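Local coordinates for protein nigerythrin (Desulfovibrio vulgaris subsp. vulgaris, PDB 1YUZ) that shows NADH peroxidase activity in vitro and carries a diiron centre and a rubredoxin-like iron centre in each subunit of its homodimer, at residues Glu67-Ala72 with Gly178-Gly183. Residues are numbered along the deposited sequence; the frame is centred on the assembly and turned at random.
Sequences EATAAA and GYIHKG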
# COMPACT_ATOMS: atom_id res chain seq x y z
N GLU B 67 0.99 15.95 -6.31
CA GLU B 67 1.95 16.96 -6.75
C GLU B 67 3.27 16.78 -6.01
O GLU B 67 4.34 16.89 -6.60
CB GLU B 67 1.37 18.36 -6.54
CG GLU B 67 0.16 18.60 -7.42
CD GLU B 67 -0.66 19.81 -7.03
OE1 GLU B 67 -0.47 20.34 -5.92
OE2 GLU B 67 -1.51 20.23 -7.84
N ALA B 68 3.19 16.50 -4.71
CA ALA B 68 4.40 16.30 -3.92
C ALA B 68 5.12 15.04 -4.40
O ALA B 68 6.34 15.03 -4.52
CB ALA B 68 4.03 16.15 -2.44
N THR B 69 4.36 13.99 -4.69
CA THR B 69 4.98 12.75 -5.14
C THR B 69 5.58 12.90 -6.54
O THR B 69 6.62 12.32 -6.84
CB THR B 69 3.98 11.58 -5.09
OG1 THR B 69 3.33 11.57 -3.81
CG2 THR B 69 4.72 10.26 -5.26
N ALA B 70 4.93 13.67 -7.40
CA ALA B 70 5.47 13.90 -8.74
C ALA B 70 6.82 14.59 -8.55
O ALA B 70 7.81 14.24 -9.19
CB ALA B 70 4.54 14.78 -9.55
N ALA B 71 6.86 15.57 -7.65
CA ALA B 71 8.09 16.30 -7.38
C ALA B 71 9.16 15.34 -6.86
O ALA B 71 10.34 15.48 -7.19
CB ALA B 71 7.83 17.42 -6.38
N ALA B 72 8.75 14.37 -6.06
CA ALA B 72 9.68 13.38 -5.53
C ALA B 72 10.28 12.57 -6.67
O ALA B 72 11.48 12.29 -6.68
CB ALA B 72 8.96 12.45 -4.56
N GLY B 178 13.03 11.50 -2.05
CA GLY B 178 11.59 11.51 -2.22
C GLY B 178 10.72 11.40 -0.99
O GLY B 178 9.50 11.27 -1.11
N TYR B 179 11.31 11.45 0.20
CA TYR B 179 10.51 11.32 1.41
C TYR B 179 9.45 12.40 1.53
O TYR B 179 9.71 13.59 1.34
CB TYR B 179 11.40 11.36 2.65
CG TYR B 179 10.61 11.23 3.93
CD1 TYR B 179 10.03 10.02 4.30
CD2 TYR B 179 10.43 12.33 4.77
CE1 TYR B 179 9.29 9.90 5.47
CE2 TYR B 179 9.69 12.22 5.95
CZ TYR B 179 9.12 11.01 6.29
OH TYR B 179 8.40 10.89 7.46
N ILE B 180 8.24 11.97 1.87
CA ILE B 180 7.12 12.88 2.06
C ILE B 180 6.51 12.61 3.42
O ILE B 180 6.25 11.46 3.77
CB ILE B 180 6.03 12.66 0.99
CG1 ILE B 180 6.56 13.06 -0.39
CG2 ILE B 180 4.77 13.47 1.34
CD1 ILE B 180 5.65 12.71 -1.54
N HIS B 181 6.28 13.67 4.18
CA HIS B 181 5.68 13.55 5.49
C HIS B 181 4.37 14.32 5.49
O HIS B 181 4.29 15.42 4.94
CB HIS B 181 6.58 14.14 6.57
CG HIS B 181 6.21 13.70 7.95
ND1 HIS B 181 6.72 12.55 8.52
CD2 HIS B 181 5.34 14.21 8.85
CE1 HIS B 181 6.17 12.38 9.71
NE2 HIS B 181 5.33 13.37 9.94
N LYS B 182 3.34 13.74 6.09
CA LYS B 182 2.04 14.39 6.18
C LYS B 182 1.96 15.06 7.55
O LYS B 182 1.99 14.39 8.58
CB LYS B 182 0.90 13.38 6.03
CG LYS B 182 -0.48 14.01 6.17
CD LYS B 182 -1.59 12.99 5.95
CE LYS B 182 -2.97 13.61 6.11
NZ LYS B 182 -3.25 14.02 7.52
N GLY B 183 1.86 16.38 7.56
CA GLY B 183 1.78 17.09 8.82
C GLY B 183 3.12 17.61 9.29
O GLY B 183 4.14 17.41 8.64
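The rubredoxin-like domain meets the ferritin-like four-helix bundle here, within one chain. Residues 67-72 lie on helix 60-87 of the bundle. Residues 178-183 lead from the iron-binding CxxC turn, C174 and C177, into strand 180-182. The short helix and strand axes run nearly antiparallel, at 161°, and stand 10.0 Å apart at their closest. The contact is buried and mainly apolar.

I180 reaches furthest across. Its CG1 lies opposite the carbonyl carbon (chi1 -67°), and the extended second torsion puts CD1 foremost. That methyl settles on the helix at A68 and T69. I180 CD1 lies 3.9 Å from A68 CB and 3.6 Å from the backbone N of T69. It also touches T69 OG1 at 3.4 Å, the two side chains crossing at about a right angle. The T69 hydroxyl is beside its own backbone N (chi1 -49°) and hydrogen-bonds to the carbonyl O of L65, one turn earlier. Its polar need is thus met inside the helix, although a methyl packs against it. L173 of the neighbouring strand also touches I180.

One helical turn beyond A68, A72 meets G178. The backbones come close here, with A72 CA 4.3 Å from G178 CA. With glycine at 178, the A72 methyl can sit directly on the backbone. G178 O accepts a hydrogen bond from NE2 of H152, whose side chain also packs on A72. H152 is a ligand of the Fe(II) ion of the diiron centre. The bond therefore ties the rubredoxin-like loop directly to that site, and may polarise the imidazole. Beside it, the A72 methyl rests against the G178 backbone, with CB 3.6 Å from CA and 3.7 Å from O.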